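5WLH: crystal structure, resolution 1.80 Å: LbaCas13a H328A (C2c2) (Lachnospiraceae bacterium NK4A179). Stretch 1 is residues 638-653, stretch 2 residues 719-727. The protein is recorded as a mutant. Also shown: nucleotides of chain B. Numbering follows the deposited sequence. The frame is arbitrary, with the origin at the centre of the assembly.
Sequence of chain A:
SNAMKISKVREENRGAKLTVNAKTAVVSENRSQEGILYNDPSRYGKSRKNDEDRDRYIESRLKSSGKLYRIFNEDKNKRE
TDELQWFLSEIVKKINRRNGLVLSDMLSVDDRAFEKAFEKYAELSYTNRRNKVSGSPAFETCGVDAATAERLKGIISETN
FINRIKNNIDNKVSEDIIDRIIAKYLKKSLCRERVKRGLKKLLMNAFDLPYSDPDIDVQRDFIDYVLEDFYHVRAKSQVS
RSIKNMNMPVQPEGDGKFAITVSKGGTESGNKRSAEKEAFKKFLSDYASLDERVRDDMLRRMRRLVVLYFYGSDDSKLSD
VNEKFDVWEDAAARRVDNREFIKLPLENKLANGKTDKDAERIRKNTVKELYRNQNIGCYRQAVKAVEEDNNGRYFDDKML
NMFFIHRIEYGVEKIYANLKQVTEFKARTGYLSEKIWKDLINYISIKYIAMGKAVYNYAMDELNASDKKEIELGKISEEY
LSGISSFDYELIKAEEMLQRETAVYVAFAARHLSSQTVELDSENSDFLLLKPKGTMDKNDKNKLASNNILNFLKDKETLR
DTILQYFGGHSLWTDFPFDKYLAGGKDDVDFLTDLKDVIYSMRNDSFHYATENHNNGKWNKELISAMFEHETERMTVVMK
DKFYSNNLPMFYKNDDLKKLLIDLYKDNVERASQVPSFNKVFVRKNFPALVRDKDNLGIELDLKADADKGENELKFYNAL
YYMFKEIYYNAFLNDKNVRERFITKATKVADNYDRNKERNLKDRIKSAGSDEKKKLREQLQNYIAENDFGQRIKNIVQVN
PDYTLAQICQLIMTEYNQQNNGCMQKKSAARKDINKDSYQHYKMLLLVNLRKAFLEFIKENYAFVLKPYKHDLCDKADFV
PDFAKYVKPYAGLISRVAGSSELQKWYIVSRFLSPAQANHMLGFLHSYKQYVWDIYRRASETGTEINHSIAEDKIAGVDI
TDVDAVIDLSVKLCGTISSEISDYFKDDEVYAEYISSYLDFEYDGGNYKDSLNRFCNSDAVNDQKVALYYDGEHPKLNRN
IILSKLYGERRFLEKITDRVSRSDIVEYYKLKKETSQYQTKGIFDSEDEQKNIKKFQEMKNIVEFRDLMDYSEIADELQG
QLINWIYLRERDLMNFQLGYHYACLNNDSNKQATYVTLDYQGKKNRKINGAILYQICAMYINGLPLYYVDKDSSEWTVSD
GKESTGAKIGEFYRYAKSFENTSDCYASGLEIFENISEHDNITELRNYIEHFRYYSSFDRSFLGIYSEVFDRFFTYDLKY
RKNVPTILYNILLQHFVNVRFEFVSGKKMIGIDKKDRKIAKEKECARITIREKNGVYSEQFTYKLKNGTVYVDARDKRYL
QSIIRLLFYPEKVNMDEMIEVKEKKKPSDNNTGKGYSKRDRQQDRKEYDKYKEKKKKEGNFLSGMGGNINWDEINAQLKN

Stretch 1 638-653: VMKDKFYSNNLPMFYK
Stretch 2 719-727: ALYYMFKEI

Helix 638-645 packs against helix 719-727 at 149° between N-to-C directions, axes approaching to 10.3 Å; F643 lies level with M723 (CA to CA 7.4 Å) and N646 with A719 (5.2 Å). No direct hydrogen bond crosses; polar links run through water and RNA. M639 (m, m, m) brings CE to 3.7 Å from E726 OE2, while its carbonyl O accepts from a water 2.6 Å from Y722 OH. K642 (m, t, p, t) points toward the partner; its long chain carries NZ to OP1 of chain B adenosine 36 (2.6 Å) and to a second water, which donates to E726 OE1. K725 NZ binds OP2 of adenosine 36 (2.6 Å) and of uridine 35 (2.8 Å), so both helices grip the RNA backbone. F643 (chi1 -93°) sets CD1 4.0 Å from Y722 CE2, at the edge of that t-rotamer ring. N646 (m) lays ND2 over one face of the Y722 ring, 3.5 Å from Y722 CD2, while ND2 donates to K642 O (2.8 Å). N647, phi/psi 73/21, ends the helix in a Schellman motif, asparagine tolerating positive phi well; L648 N bonds F643 O (3.1 Å). Here small A719 admits the backbone: its CB lies 3.1 Å from N646 O. L648 (m, m) fills the apolar centre, CD2 3.8 Å from A719 CB and CD1 3.6 Å from M723 CE. Y652 (m) adds its ring, CE2 3.7 Å from M723 CE.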

# COMPACT_ATOMS: atom_id res chain seq x y z
N VAL A 638 5.77 -11.67 32.91
CA VAL A 638 4.67 -11.62 31.94
C VAL A 638 4.69 -12.84 31.04
O VAL A 638 3.64 -13.44 30.75
CB VAL A 638 4.76 -10.32 31.11
CG1 VAL A 638 3.77 -10.37 29.95
CG2 VAL A 638 4.53 -9.11 31.97
N MET A 639 5.87 -13.21 30.54
CA MET A 639 5.93 -14.31 29.59
C MET A 639 5.62 -15.64 30.27
O MET A 639 4.93 -16.49 29.69
CB MET A 639 7.30 -14.34 28.90
CG MET A 639 7.59 -13.11 28.03
SD MET A 639 6.19 -12.59 27.00
CE MET A 639 6.14 -13.94 25.83
N LYS A 640 6.09 -15.83 31.50
CA LYS A 640 5.74 -17.06 32.23
C LYS A 640 4.25 -17.06 32.58
O LYS A 640 3.60 -18.11 32.53
CB LYS A 640 6.61 -17.21 33.48
CG LYS A 640 5.87 -16.97 34.80
CD LYS A 640 6.76 -17.13 36.02
CE LYS A 640 6.09 -16.50 37.24
NZ LYS A 640 4.65 -16.88 37.34
N ASP A 641 3.70 -15.89 32.91
CA ASP A 641 2.27 -15.81 33.20
C ASP A 641 1.42 -16.16 31.98
O ASP A 641 0.33 -16.70 32.13
CB ASP A 641 1.91 -14.41 33.70
CG ASP A 641 2.29 -14.20 35.15
OD1 ASP A 641 2.78 -15.17 35.79
OD2 ASP A 641 2.11 -13.07 35.65
N LYS A 642 1.91 -15.88 30.77
CA LYS A 642 1.15 -16.29 29.58
C LYS A 642 1.11 -17.80 29.43
O LYS A 642 0.12 -18.35 28.93
CB LYS A 642 1.74 -15.66 28.32
CG LYS A 642 1.72 -14.15 28.35
CD LYS A 642 2.20 -13.56 27.03
CE LYS A 642 1.09 -13.63 26.00
NZ LYS A 642 1.45 -12.86 24.77
N PHE A 643 2.18 -18.50 29.83
CA PHE A 643 2.11 -19.96 29.92
C PHE A 643 0.99 -20.36 30.88
O PHE A 643 0.14 -21.20 30.56
CB PHE A 643 3.45 -20.53 30.38
CG PHE A 643 4.37 -20.93 29.26
CD1 PHE A 643 4.44 -20.17 28.09
CD2 PHE A 643 5.19 -22.04 29.38
CE1 PHE A 643 5.30 -20.53 27.06
CE2 PHE A 643 6.05 -22.41 28.35
CZ PHE A 643 6.11 -21.64 27.18
N TYR A 644 0.98 -19.75 32.06
CA TYR A 644 -0.02 -20.08 33.07
C TYR A 644 -1.43 -19.75 32.59
O TYR A 644 -2.34 -20.59 32.65
CB TYR A 644 0.28 -19.33 34.37
CG TYR A 644 -0.70 -19.64 35.47
CD1 TYR A 644 -0.48 -20.71 36.34
CD2 TYR A 644 -1.85 -18.88 35.65
CE1 TYR A 644 -1.37 -21.00 37.36
CE2 TYR A 644 -2.75 -19.16 36.66
CZ TYR A 644 -2.50 -20.23 37.51
OH TYR A 644 -3.39 -20.53 38.52
N SER A 645 -1.63 -18.53 32.10
CA SER A 645 -2.96 -18.11 31.68
C SER A 645 -3.46 -18.89 30.48
O SER A 645 -4.67 -18.96 30.27
CB SER A 645 -2.97 -16.61 31.38
OG SER A 645 -2.74 -15.85 32.55
N ASN A 646 -2.56 -19.44 29.66
CA ASN A 646 -2.94 -20.28 28.54
C ASN A 646 -3.13 -21.73 28.96
O ASN A 646 -3.35 -22.59 28.09
CB ASN A 646 -1.92 -20.18 27.40
CG ASN A 646 -2.17 -19.00 26.48
OD1 ASN A 646 -3.04 -19.05 25.60
ND2 ASN A 646 -1.44 -17.91 26.69
N ASN A 647 -3.02 -22.02 30.26
CA ASN A 647 -3.32 -23.31 30.87
C ASN A 647 -2.28 -24.38 30.59
O ASN A 647 -2.57 -25.57 30.72
CB ASN A 647 -4.71 -23.82 30.45
CG ASN A 647 -5.80 -22.89 30.89
OD1 ASN A 647 -5.89 -22.54 32.06
ND2 ASN A 647 -6.62 -22.44 29.94
N LEU A 648 -1.06 -23.99 30.22
CA LEU A 648 -0.03 -25.00 29.98
C LEU A 648 0.29 -25.80 31.24
O LEU A 648 0.53 -27.02 31.11
CB LEU A 648 1.24 -24.34 29.42
CG LEU A 648 1.31 -24.16 27.90
CD1 LEU A 648 1.07 -25.47 27.18
CD2 LEU A 648 0.34 -23.08 27.42
N PRO A 649 0.34 -25.23 32.44
CA PRO A 649 0.58 -26.07 33.63
C PRO A 649 -0.60 -26.93 34.02
O PRO A 649 -0.51 -27.68 35.00
CB PRO A 649 0.91 -25.05 34.73
CG PRO A 649 0.41 -23.77 34.25
CD PRO A 649 0.44 -23.80 32.77
N MET A 650 -1.72 -26.85 33.29
CA MET A 650 -2.81 -27.79 33.47
C MET A 650 -2.52 -29.12 32.79
O MET A 650 -3.16 -30.13 33.12
CB MET A 650 -4.10 -27.20 32.91
CG MET A 650 -5.36 -28.03 33.10
SD MET A 650 -6.83 -27.11 32.59
CE MET A 650 -6.66 -25.66 33.63
N PHE A 651 -1.55 -29.15 31.87
CA PHE A 651 -1.30 -30.35 31.07
C PHE A 651 0.15 -30.80 31.06
O PHE A 651 0.42 -31.91 30.60
CB PHE A 651 -1.78 -30.12 29.63
CG PHE A 651 -3.24 -29.74 29.55
CD1 PHE A 651 -4.22 -30.72 29.57
CD2 PHE A 651 -3.63 -28.42 29.49
CE1 PHE A 651 -5.57 -30.39 29.52
CE2 PHE A 651 -4.98 -28.07 29.44
CZ PHE A 651 -5.94 -29.07 29.45
N TYR A 652 1.08 -30.01 31.58
CA TYR A 652 2.48 -30.39 31.58
C TYR A 652 3.10 -30.02 32.92
O TYR A 652 2.58 -29.19 33.67
CB TYR A 652 3.24 -29.72 30.42
CG TYR A 652 2.70 -30.13 29.07
CD1 TYR A 652 3.04 -31.35 28.50
CD2 TYR A 652 1.82 -29.30 28.36
CE1 TYR A 652 2.54 -31.73 27.26
CE2 TYR A 652 1.32 -29.68 27.14
CZ TYR A 652 1.68 -30.89 26.59
OH TYR A 652 1.17 -31.26 25.36
N LYS A 653 4.22 -30.68 33.23
CA LYS A 653 4.91 -30.45 34.48
C LYS A 653 5.59 -29.08 34.48
O LYS A 653 6.21 -28.68 33.49
CB LYS A 653 5.94 -31.55 34.72
CG LYS A 653 5.33 -32.95 34.74
CD LYS A 653 6.29 -33.98 35.34
CE LYS A 653 7.37 -34.38 34.34
NZ LYS A 653 8.30 -35.41 34.91
N ALA A 719 -4.04 -24.42 24.67
CA ALA A 719 -2.73 -24.34 25.31
C ALA A 719 -1.64 -24.79 24.37
O ALA A 719 -0.59 -24.14 24.24
CB ALA A 719 -2.73 -25.18 26.59
N LEU A 720 -1.85 -25.93 23.70
CA LEU A 720 -0.85 -26.44 22.77
C LEU A 720 -0.62 -25.46 21.62
O LEU A 720 0.51 -25.26 21.18
CB LEU A 720 -1.29 -27.80 22.24
CG LEU A 720 -0.22 -28.66 21.58
CD1 LEU A 720 0.81 -29.11 22.60
CD2 LEU A 720 -0.85 -29.86 20.90
N TYR A 721 -1.70 -24.85 21.14
CA TYR A 721 -1.59 -23.88 20.05
C TYR A 721 -0.70 -22.71 20.45
O TYR A 721 0.16 -22.27 19.66
CB TYR A 721 -2.98 -23.37 19.67
CG TYR A 721 -3.02 -22.79 18.28
CD1 TYR A 721 -2.80 -23.59 17.17
CD2 TYR A 721 -3.25 -21.43 18.07
CE1 TYR A 721 -2.85 -23.07 15.89
CE2 TYR A 721 -3.30 -20.90 16.80
CZ TYR A 721 -3.09 -21.72 15.72
OH TYR A 721 -3.13 -21.21 14.44
N TYR A 722 -0.91 -22.18 21.65
CA TYR A 722 -0.09 -21.06 22.12
C TYR A 722 1.35 -21.51 22.32
O TYR A 722 2.28 -20.84 21.88
CB TYR A 722 -0.65 -20.48 23.42
CG TYR A 722 0.25 -19.37 23.93
CD1 TYR A 722 0.25 -18.12 23.32
CD2 TYR A 722 1.14 -19.59 24.97
CE1 TYR A 722 1.08 -17.11 23.76
CE2 TYR A 722 1.99 -18.58 25.42
CZ TYR A 722 1.95 -17.34 24.80
OH TYR A 722 2.79 -16.34 25.23
N MET A 723 1.55 -22.65 22.99
CA MET A 723 2.92 -23.11 23.22
C MET A 723 3.65 -23.36 21.91
O MET A 723 4.79 -22.93 21.75
CB MET A 723 2.92 -24.38 24.08
CG MET A 723 4.27 -25.03 24.08
SD MET A 723 4.39 -26.33 25.32
CE MET A 723 3.03 -27.38 24.87
N PHE A 724 3.01 -24.04 20.95
CA PHE A 724 3.65 -24.25 19.65
C PHE A 724 3.97 -22.93 18.98
O PHE A 724 5.03 -22.78 18.36
CB PHE A 724 2.74 -25.07 18.73
CG PHE A 724 2.81 -26.55 18.99
CD1 PHE A 724 3.47 -27.05 20.11
CD2 PHE A 724 2.21 -27.44 18.12
CE1 PHE A 724 3.53 -28.42 20.35
CE2 PHE A 724 2.26 -28.81 18.35
CZ PHE A 724 2.92 -29.30 19.47
N LYS A 725 3.07 -21.95 19.10
CA LYS A 725 3.32 -20.65 18.48
C LYS A 725 4.58 -20.02 19.05
O LYS A 725 5.45 -19.56 18.31
CB LYS A 725 2.11 -19.73 18.69
CG LYS A 725 2.22 -18.41 17.89
CD LYS A 725 2.75 -17.25 18.76
CE LYS A 725 1.70 -16.78 19.76
NZ LYS A 725 2.21 -15.65 20.61
N GLU A 726 4.71 -20.03 20.38
CA GLU A 726 5.90 -19.47 21.00
C GLU A 726 7.14 -20.26 20.60
O GLU A 726 8.20 -19.67 20.36
CB GLU A 726 5.73 -19.43 22.52
CG GLU A 726 4.69 -18.42 22.97
CD GLU A 726 5.11 -16.98 22.71
OE1 GLU A 726 4.35 -16.25 22.06
OE2 GLU A 726 6.20 -16.57 23.17
N ILE A 727 7.02 -21.58 20.49
CA ILE A 727 8.17 -22.38 20.07
C ILE A 727 8.55 -22.06 18.63
O ILE A 727 9.73 -21.95 18.29
CB ILE A 727 7.88 -23.88 20.23
CG1 ILE A 727 7.69 -24.21 21.71
CG2 ILE A 727 8.98 -24.69 19.56
CD1 ILE A 727 7.27 -25.65 21.94
P U B 37 -7.23 -15.25 21.14
OP1 U B 37 -6.95 -14.90 19.71
OP2 U B 37 -8.61 -15.23 21.70
O5' U B 37 -6.66 -16.73 21.31
C5' U B 37 -6.48 -17.30 22.58
C4' U B 37 -7.38 -18.48 22.89
O4' U B 37 -6.87 -19.00 24.13
C3' U B 37 -8.83 -18.12 23.21
O3' U B 37 -9.61 -19.33 23.29
C2' U B 37 -8.67 -17.53 24.60
O2' U B 37 -9.85 -17.42 25.36
C1' U B 37 -7.66 -18.51 25.21
N1 U B 37 -6.73 -17.88 26.15
C2 U B 37 -6.60 -18.41 27.41
O2 U B 37 -7.24 -19.39 27.77
N3 U B 37 -5.70 -17.76 28.22
C4 U B 37 -4.94 -16.65 27.88
O4 U B 37 -4.17 -16.16 28.70
C5 U B 37 -5.12 -16.16 26.55
C6 U B 37 -5.99 -16.78 25.76
P A B 36 -0.61 -13.53 21.86
OP1 A B 36 -0.37 -13.93 23.26
OP2 A B 36 0.10 -14.21 20.75
O5' A B 36 -2.15 -13.63 21.52
C5' A B 36 -2.80 -14.89 21.54
C4' A B 36 -4.11 -14.80 22.28
O4' A B 36 -3.89 -14.40 23.66
C3' A B 36 -5.10 -13.79 21.73
O3' A B 36 -6.39 -14.27 22.11
C2' A B 36 -4.76 -12.54 22.54
O2' A B 36 -5.76 -11.55 22.56
C1' A B 36 -4.52 -13.16 23.91
N9 A B 36 -3.64 -12.43 24.82
C8 A B 36 -2.46 -11.77 24.56
N7 A B 36 -1.88 -11.31 25.65
C5 A B 36 -2.72 -11.72 26.68
C6 A B 36 -2.67 -11.56 28.08
N6 A B 36 -1.69 -10.90 28.71
N1 A B 36 -3.67 -12.10 28.82
C2 A B 36 -4.65 -12.76 28.19
N3 A B 36 -4.80 -12.98 26.89
C4 A B 36 -3.79 -12.43 26.18
P U B 35 2.71 -12.72 17.98
OP1 U B 35 3.70 -11.94 17.20
OP2 U B 35 3.32 -13.65 18.97
O5' U B 35 1.69 -11.77 18.73
C5' U B 35 2.04 -11.11 19.93
C4' U B 35 0.84 -10.38 20.45
O4' U B 35 0.43 -9.37 19.50
C3' U B 35 -0.39 -11.24 20.62
O3' U B 35 -0.35 -11.95 21.83
C2' U B 35 -1.53 -10.23 20.54
O2' U B 35 -1.74 -9.61 21.80
C1' U B 35 -0.96 -9.20 19.55
N1 U B 35 -1.51 -9.40 18.19
C2 U B 35 -2.75 -8.83 17.96
O2 U B 35 -3.35 -8.18 18.79
N3 U B 35 -3.24 -9.05 16.71
C4 U B 35 -2.66 -9.77 15.69
O4 U B 35 -3.26 -9.88 14.63
C5 U B 35 -1.38 -10.34 16.01
C6 U B 35 -0.86 -10.14 17.23
O HOH W 1 4.61 -17.09 26.90
O HOH W 2 3.39 -13.74 23.41